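Local coordinates for cyclopenase asqI (Emericella nidulans, PDB 5YY3), which is a zinc-dependent lyase that converts 4'-methoxycyclopenin into 4'-methoxyviridicatin, with release of methyl isocyanate, in the biosynthesis of aspoquinolone mycotoxins, at residues A[458-470]-A[556-568]. Numbering follows the deposited sequence.
Sequences SKAKLGHEPYEWN and GWPQNLMLPVGKV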
ATOM      1  N   SER A 458     -10.221   3.580  19.130  1.00 23.77           N
ATOM      2  CA  SER A 458     -10.376   3.368  17.693  1.00 22.94           C
ATOM      3  C   SER A 458      -9.516   2.222  17.192  1.00 25.50           C
ATOM      4  O   SER A 458      -8.465   1.934  17.769  1.00 24.23           O
ATOM      5  CB  SER A 458     -10.047   4.647  16.925  1.00 28.78           C
ATOM      6  OG  SER A 458      -8.762   5.137  17.276  1.00 27.29           O
ATOM      7  N   LYS A 459     -10.008   1.562  16.139  1.00 25.68           N
ATOM      8  CA  LYS A 459      -9.271   0.578  15.341  1.00 23.80           C
ATOM      9  C   LYS A 459      -9.020  -0.766  16.041  1.00 22.98           C
ATOM     10  O   LYS A 459      -9.163  -1.811  15.418  1.00 25.26           O
ATOM     11  CB  LYS A 459      -7.941   1.181  14.860  1.00 20.93           C
ATOM     12  CG  LYS A 459      -8.118   2.316  13.832  1.00 24.77           C
ATOM     13  CD  LYS A 459      -6.925   2.388  12.862  1.00 23.71           C
ATOM     14  CE  LYS A 459      -7.097   3.488  11.813  1.00 24.68           C
ATOM     15  NZ  LYS A 459      -7.295   4.853  12.421  1.00 22.66           N
ATOM     16  N   ALA A 460      -8.648  -0.739  17.319  1.00 22.23           N
ATOM     17  CA  ALA A 460      -8.428  -1.964  18.095  1.00 24.78           C
ATOM     18  C   ALA A 460      -8.247  -1.656  19.584  1.00 22.95           C
ATOM     19  O   ALA A 460      -8.081  -0.500  19.975  1.00 23.39           O
ATOM     20  CB  ALA A 460      -7.208  -2.728  17.573  1.00 19.96           C
ATOM     21  N   LYS A 461      -8.319  -2.703  20.399  1.00 20.70           N
ATOM     22  CA  LYS A 461      -7.903  -2.657  21.793  1.00 22.54           C
ATOM     23  C   LYS A 461      -6.790  -3.679  21.972  1.00 19.11           C
ATOM     24  O   LYS A 461      -7.051  -4.879  21.899  1.00 23.41           O
ATOM     25  CB  LYS A 461      -9.061  -2.974  22.747  1.00 24.37           C
ATOM     26  CG  LYS A 461      -8.662  -3.001  24.228  1.00 20.66           C
ATOM     27  CD  LYS A 461      -8.267  -1.602  24.709  1.00 24.31           C
ATOM     28  CE  LYS A 461      -7.912  -1.574  26.185  1.00 22.66           C
ATOM     29  NZ  LYS A 461      -7.870  -0.179  26.723  1.00 18.31           N
ATOM     30  N   LEU A 462      -5.562  -3.217  22.179  1.00 18.99           N
ATOM     31  CA  LEU A 462      -4.427  -4.125  22.312  1.00 20.22           C
ATOM     32  C   LEU A 462      -4.506  -4.857  23.651  1.00 21.77           C
ATOM     33  O   LEU A 462      -5.077  -4.359  24.623  1.00 22.21           O
ATOM     34  CB  LEU A 462      -3.107  -3.370  22.192  1.00 18.03           C
ATOM     35  CG  LEU A 462      -1.834  -4.230  22.301  1.00 22.15           C
ATOM     36  CD1 LEU A 462      -1.777  -5.257  21.177  1.00 20.25           C
ATOM     37  CD2 LEU A 462      -0.566  -3.382  22.307  1.00 13.67           C
ATOM     38  N   GLY A 463      -3.948  -6.055  23.689  1.00 23.93           N
ATOM     39  CA  GLY A 463      -3.830  -6.822  24.910  1.00 23.31           C
ATOM     40  C   GLY A 463      -2.760  -7.867  24.686  1.00 24.45           C
ATOM     41  O   GLY A 463      -2.251  -8.027  23.568  1.00 23.20           O
ATOM     42  N   HIS A 464      -2.395  -8.586  25.738  1.00 24.07           N
ATOM     43  CA  HIS A 464      -1.440  -9.663  25.552  1.00 26.55           C
ATOM     44  C   HIS A 464      -1.781 -10.843  26.450  1.00 25.53           C
ATOM     45  O   HIS A 464      -2.376 -10.669  27.519  1.00 25.49           O
ATOM     46  CB  HIS A 464      -0.023  -9.168  25.835  1.00 21.15           C
ATOM     47  CG  HIS A 464       0.196  -8.785  27.264  1.00 23.75           C
ATOM     48  ND1 HIS A 464       0.499  -9.707  28.241  1.00 21.85           N
ATOM     49  CD2 HIS A 464       0.134  -7.583  27.887  1.00 23.41           C
ATOM     50  CE1 HIS A 464       0.625  -9.089  29.403  1.00 23.29           C
ATOM     51  NE2 HIS A 464       0.413  -7.798  29.215  1.00 22.44           N
ATOM     52  N   GLU A 465      -1.408 -12.042  26.012  1.00 24.30           N
ATOM     53  CA  GLU A 465      -1.537 -13.213  26.867  1.00 28.07           C
ATOM     54  C   GLU A 465      -0.635 -13.006  28.068  1.00 24.40           C
ATOM     55  O   GLU A 465       0.397 -12.342  27.951  1.00 21.79           O
ATOM     56  CB  GLU A 465      -1.163 -14.510  26.131  1.00 26.14           C
ATOM     57  CG  GLU A 465      -2.029 -14.834  24.926  1.00 26.29           C
ATOM     58  CD  GLU A 465      -3.508 -14.903  25.257  1.00 33.23           C
ATOM     59  OE1 GLU A 465      -3.853 -15.156  26.438  1.00 36.18           O
ATOM     60  OE2 GLU A 465      -4.326 -14.696  24.324  1.00 40.87           O
ATOM     61  N   PRO A 466      -1.026 -13.569  29.224  1.00 24.80           N
ATOM     62  CA  PRO A 466      -0.243 -13.439  30.455  1.00 25.02           C
ATOM     63  C   PRO A 466       1.197 -13.908  30.266  1.00 25.99           C
ATOM     64  O   PRO A 466       1.432 -14.977  29.696  1.00 28.07           O
ATOM     65  CB  PRO A 466      -0.989 -14.336  31.443  1.00 24.18           C
ATOM     66  CG  PRO A 466      -2.401 -14.319  30.938  1.00 26.82           C
ATOM     67  CD  PRO A 466      -2.285 -14.300  29.447  1.00 21.59           C
ATOM     68  N   TYR A 467       2.151 -13.095  30.715  1.00 23.48           N
ATOM     69  CA  TYR A 467       3.551 -13.468  30.620  1.00 24.97           C
ATOM     70  C   TYR A 467       4.232 -13.375  31.983  1.00 24.03           C
ATOM     71  O   TYR A 467       3.681 -12.864  32.957  1.00 22.90           O
ATOM     72  CB  TYR A 467       4.296 -12.605  29.584  1.00 17.94           C
ATOM     73  CG  TYR A 467       4.570 -11.176  30.005  1.00 22.02           C
ATOM     74  CD1 TYR A 467       5.693 -10.858  30.766  1.00 22.95           C
ATOM     75  CD2 TYR A 467       3.721 -10.135  29.623  1.00 22.22           C
ATOM     76  CE1 TYR A 467       5.950  -9.553  31.167  1.00 20.91           C
ATOM     77  CE2 TYR A 467       3.978  -8.809  30.004  1.00 21.94           C
ATOM     78  CZ  TYR A 467       5.096  -8.530  30.780  1.00 22.77           C
ATOM     79  OH  TYR A 467       5.371  -7.231  31.183  1.00 26.38           O
ATOM     80  N   GLU A 468       5.443 -13.887  32.031  1.00 21.70           N
ATOM     81  CA  GLU A 468       6.259 -13.807  33.215  1.00 24.84           C
ATOM     82  C   GLU A 468       7.691 -13.712  32.740  1.00 21.04           C
ATOM     83  O   GLU A 468       7.989 -14.036  31.602  1.00 25.67           O
ATOM     84  CB  GLU A 468       6.065 -15.035  34.102  1.00 26.81           C
ATOM     85  CG  GLU A 468       6.808 -16.250  33.553  1.00 29.65           C
ATOM     86  CD  GLU A 468       6.576 -17.513  34.344  1.00 38.23           C
ATOM     87  OE1 GLU A 468       5.409 -17.783  34.744  1.00 34.69           O
ATOM     88  OE2 GLU A 468       7.586 -18.228  34.565  1.00 36.35           O
ATOM     89  N   TRP A 469       8.584 -13.250  33.588  1.00 21.41           N
ATOM     90  CA  TRP A 469       9.977 -13.454  33.284  1.00 23.56           C
ATOM     91  C   TRP A 469      10.618 -14.134  34.479  1.00 25.29           C
ATOM     92  O   TRP A 469      10.101 -14.079  35.613  1.00 22.21           O
ATOM     93  CB  TRP A 469      10.685 -12.144  32.932  1.00 22.64           C
ATOM     94  CG  TRP A 469      10.755 -11.114  34.025  1.00 22.86           C
ATOM     95  CD1 TRP A 469       9.745 -10.304  34.452  1.00 24.16           C
ATOM     96  CD2 TRP A 469      11.908 -10.770  34.815  1.00 22.83           C
ATOM     97  NE1 TRP A 469      10.197  -9.462  35.451  1.00 23.35           N
ATOM     98  CE2 TRP A 469      11.520  -9.729  35.694  1.00 23.70           C
ATOM     99  CE3 TRP A 469      13.231 -11.233  34.856  1.00 21.52           C
ATOM    100  CZ2 TRP A 469      12.404  -9.155  36.623  1.00 23.81           C
ATOM    101  CZ3 TRP A 469      14.116 -10.653  35.776  1.00 25.20           C
ATOM    102  CH2 TRP A 469      13.693  -9.627  36.647  1.00 23.24           C
ATOM    103  N   ASN A 470      11.723 -14.813  34.220  1.00 21.30           N
ATOM    104  CA  ASN A 470      12.502 -15.339  35.310  1.00 23.20           C
ATOM    105  C   ASN A 470      13.978 -15.251  34.961  1.00 27.79           C
ATOM    106  O   ASN A 470      14.341 -15.042  33.790  1.00 24.29           O
ATOM    107  CB  ASN A 470      12.077 -16.769  35.660  1.00 27.46           C
ATOM    108  CG  ASN A 470      12.117 -17.705  34.469  1.00 26.90           C
ATOM    109  OD1 ASN A 470      13.185 -18.170  34.064  1.00 30.78           O
ATOM    110  ND2 ASN A 470      10.948 -18.008  33.916  1.00 26.48           N
ATOM    111  N   GLY A 556       0.492   4.639  36.212  1.00 22.03           N
ATOM    112  CA  GLY A 556       1.491   3.765  35.620  1.00 22.15           C
ATOM    113  C   GLY A 556       1.167   3.365  34.174  1.00 24.97           C
ATOM    114  O   GLY A 556       0.210   3.856  33.559  1.00 21.41           O
ATOM    115  N   TRP A 557       1.976   2.471  33.621  1.00 23.15           N
ATOM    116  CA  TRP A 557       1.777   2.020  32.252  1.00 23.90           C
ATOM    117  C   TRP A 557       0.675   0.947  32.168  1.00 23.05           C
ATOM    118  O   TRP A 557       0.663   0.010  32.953  1.00 22.97           O
ATOM    119  CB  TRP A 557       3.086   1.481  31.677  1.00 25.50           C
ATOM    120  CG  TRP A 557       2.993   1.406  30.208  1.00 26.51           C
ATOM    121  CD1 TRP A 557       2.890   0.276  29.441  1.00 21.03           C
ATOM    122  CD2 TRP A 557       2.916   2.513  29.317  1.00 20.67           C
ATOM    123  NE1 TRP A 557       2.795   0.621  28.115  1.00 24.54           N
ATOM    124  CE2 TRP A 557       2.799   1.995  28.008  1.00 21.84           C
ATOM    125  CE3 TRP A 557       2.947   3.908  29.490  1.00 23.01           C
ATOM    126  CZ2 TRP A 557       2.693   2.814  26.875  1.00 19.39           C
ATOM    127  CZ3 TRP A 557       2.868   4.723  28.367  1.00 21.36           C
ATOM    128  CH2 TRP A 557       2.736   4.172  27.077  1.00 23.54           C
ATOM    129  N   PRO A 558      -0.270   1.102  31.227  1.00 25.00           N
ATOM    130  CA  PRO A 558      -1.370   0.125  31.129  1.00 24.48           C
ATOM    131  C   PRO A 558      -0.869  -1.324  30.907  1.00 23.79           C
ATOM    132  O   PRO A 558       0.016  -1.550  30.076  1.00 22.56           O
ATOM    133  CB  PRO A 558      -2.176   0.626  29.920  1.00 20.61           C
ATOM    134  CG  PRO A 558      -1.822   2.085  29.795  1.00 19.38           C
ATOM    135  CD  PRO A 558      -0.406   2.205  30.253  1.00 22.53           C
ATOM    136  N   GLN A 559      -1.414  -2.278  31.655  1.00 21.26           N
ATOM    137  CA  GLN A 559      -1.010  -3.684  31.526  1.00 24.66           C
ATOM    138  C   GLN A 559      -1.192  -4.219  30.087  1.00 23.41           C
ATOM    139  O   GLN A 559      -0.341  -4.953  29.576  1.00 21.57           O
ATOM    140  CB  GLN A 559      -1.801  -4.552  32.520  1.00 25.61           C
ATOM    141  CG  GLN A 559      -1.422  -6.036  32.522  1.00 21.39           C
ATOM    142  CD  GLN A 559       0.057  -6.246  32.797  1.00 23.86           C
ATOM    143  OE1 GLN A 559       0.561  -5.906  33.872  1.00 24.53           O
ATOM    144  NE2 GLN A 559       0.769  -6.788  31.814  1.00 21.70           N
ATOM    145  N   ASN A 560      -2.284  -3.823  29.434  1.00 21.67           N
ATOM    146  CA  ASN A 560      -2.557  -4.250  28.069  1.00 21.97           C
ATOM    147  C   ASN A 560      -1.569  -3.704  27.034  1.00 22.22           C
ATOM    148  O   ASN A 560      -1.512  -4.222  25.914  1.00 22.73           O
ATOM    149  CB  ASN A 560      -3.961  -3.843  27.652  1.00 17.27           C
ATOM    150  CG  ASN A 560      -4.105  -2.350  27.512  1.00 19.75           C
ATOM    151  OD1 ASN A 560      -3.785  -1.609  28.434  1.00 22.79           O
ATOM    152  ND2 ASN A 560      -4.587  -1.897  26.358  1.00 19.71           N
ATOM    153  N   LEU A 561      -0.791  -2.679  27.399  1.00 19.95           N
ATOM    154  CA  LEU A 561       0.204  -2.121  26.483  1.00 20.72           C
ATOM    155  C   LEU A 561       1.622  -2.450  26.906  1.00 19.81           C
ATOM    156  O   LEU A 561       2.568  -1.889  26.357  1.00 21.83           O
ATOM    157  CB  LEU A 561       0.071  -0.588  26.376  1.00 16.18           C
ATOM    158  CG  LEU A 561      -1.283  -0.039  25.962  1.00 16.50           C
ATOM    159  CD1 LEU A 561      -1.213   1.474  25.816  1.00 19.89           C
ATOM    160  CD2 LEU A 561      -1.743  -0.694  24.664  1.00 17.87           C
ATOM    161  N   MET A 562       1.780  -3.336  27.888  1.00 21.76           N
ATOM    162  CA  MET A 562       3.112  -3.614  28.430  1.00 20.57           C
ATOM    163  C   MET A 562       4.017  -4.178  27.362  1.00 21.57           C
ATOM    164  O   MET A 562       5.203  -3.862  27.303  1.00 21.85           O
ATOM    165  CB  MET A 562       3.031  -4.573  29.616  1.00 22.04           C
ATOM    166  CG  MET A 562       2.661  -3.879  30.925  1.00 19.78           C
ATOM    167  SD  MET A 562       4.008  -2.850  31.531  1.00 23.31           S
ATOM    168  CE  MET A 562       5.204  -4.117  31.972  1.00 19.18           C
ATOM    169  N   LEU A 563       3.446  -5.010  26.501  1.00 21.79           N
ATOM    170  CA  LEU A 563       4.209  -5.593  25.404  1.00 21.96           C
ATOM    171  C   LEU A 563       4.020  -4.796  24.123  1.00 20.15           C
ATOM    172  O   LEU A 563       2.891  -4.468  23.769  1.00 21.06           O
ATOM    173  CB  LEU A 563       3.787  -7.047  25.186  1.00 18.28           C
ATOM    174  CG  LEU A 563       4.631  -8.232  25.639  1.00 20.48           C
ATOM    175  CD1 LEU A 563       5.332  -7.973  26.933  1.00 21.37           C
ATOM    176  CD2 LEU A 563       3.754  -9.466  25.734  1.00 24.26           C
ATOM    177  N   PRO A 564       5.121  -4.483  23.422  1.00 18.75           N
ATOM    178  CA  PRO A 564       4.961  -4.033  22.038  1.00 19.58           C
ATOM    179  C   PRO A 564       4.131  -5.051  21.268  1.00 19.28           C
ATOM    180  O   PRO A 564       4.234  -6.225  21.576  1.00 17.98           O
ATOM    181  CB  PRO A 564       6.394  -3.970  21.524  1.00 20.28           C
ATOM    182  CG  PRO A 564       7.204  -3.657  22.763  1.00 17.99           C
ATOM    183  CD  PRO A 564       6.523  -4.425  23.866  1.00 20.65           C
ATOM    184  N   VAL A 565       3.318  -4.608  20.316  1.00 19.43           N
ATOM    185  CA  VAL A 565       2.368  -5.478  19.629  1.00 22.34           C
ATOM    186  C   VAL A 565       3.062  -6.651  18.884  1.00 23.03           C
ATOM    187  O   VAL A 565       2.500  -7.745  18.782  1.00 20.70           O
ATOM    188  CB  VAL A 565       1.480  -4.646  18.651  1.00 18.74           C
ATOM    189  CG1 VAL A 565       2.308  -4.012  17.545  1.00 19.54           C
ATOM    190  CG2 VAL A 565       0.334  -5.480  18.065  1.00 16.20           C
ATOM    191  N   GLY A 566       4.282  -6.433  18.394  1.00 19.48           N
ATOM    192  CA  GLY A 566       5.017  -7.476  17.703  1.00 19.42           C
ATOM    193  C   GLY A 566       4.593  -7.664  16.257  1.00 20.93           C
ATOM    194  O   GLY A 566       3.887  -6.828  15.687  1.00 21.47           O
ATOM    195  N   LYS A 567       5.029  -8.768  15.652  1.00 24.26           N
ATOM    196  CA  LYS A 567       4.644  -9.091  14.272  1.00 22.24           C
ATOM    197  C   LYS A 567       4.009 -10.466  14.174  1.00 23.13           C
ATOM    198  O   LYS A 567       4.262 -11.329  15.016  1.00 26.01           O
ATOM    199  CB  LYS A 567       5.862  -9.000  13.359  1.00 23.38           C
ATOM    200  CG  LYS A 567       6.334  -7.563  13.159  1.00 24.94           C
ATOM    201  CD  LYS A 567       7.721  -7.515  12.544  1.00 23.50           C
ATOM    202  CE  LYS A 567       8.011  -6.146  11.969  1.00 26.30           C
ATOM    203  NZ  LYS A 567       9.288  -6.187  11.209  1.00 30.01           N
ATOM    204  N   VAL A 568       3.184 -10.674  13.147  1.00 25.79           N
ATOM    205  CA  VAL A 568       2.470 -11.949  12.984  1.00 25.04           C
ATOM    206  C   VAL A 568       3.450 -13.124  12.998  1.00 23.02           C
ATOM    207  O   VAL A 568       3.207 -14.140  13.662  1.00 28.01           O
ATOM    208  CB  VAL A 568       1.637 -11.965  11.679  1.00 27.42           C
ATOM    209  CG1 VAL A 568       1.084 -13.389  11.386  1.00 22.02           C
ATOM    210  CG2 VAL A 568       0.498 -10.937  11.766  1.00 19.59           C
TER
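Leu462, Asn560 and His464 carry this contact between the interrupted strand 461-475 and the 3-10 turn 559-561 with the loop after it. Leu462 holds CG anti to its backbone N (chi1 -179°), and its two methyls part toward different partners. Leu462 CD1 lies 3.8 Å from Val565 CG2, and Leu462 CD2 lies 3.8 Å from Leu561 CD2. The Leu561 side chain is about 10 Å from that of the zinc ligand His186. The backbone of Leu462 takes part too. Asn560 ND2 donates to Leu462 O over 3.1 Å. The oxygen lies in the amide plane of Asn560, but the donor sits above the carbonyl plane. The same ND2 also bonds Asp179, so two acceptors hold this buried amide. Lys461 runs across the amide, and its NZ forms salt bridges with Glu457, Asp179 and Asp181. His464 turns its ring edge to the turn. His464 NE2 makes a weak, bent bond of 3.0 Å to Gln559 O, which lies in the ring plane. At the other ring nitrogen, His464 ND1 gives a straighter bond of 2.7 Å to Glu465 O. Leu563 fits between two side chains, with Leu563 CD2 3.8 Å from His464 CB and Leu563 CD1 3.5 Å from Tyr467 CE2. The Tyr467 hydroxyl end reaches Met562. Within the Ig-like region of this hemocyanin-type fold, the contact ties the loop between strands 523-528 and 571-580 to strand 461-475, which pairs with 443-449. From the helical part, helix 210-231 meets Leu462, Pro564 and Val565, and helix 174-177 packs on Leu561 and Val565.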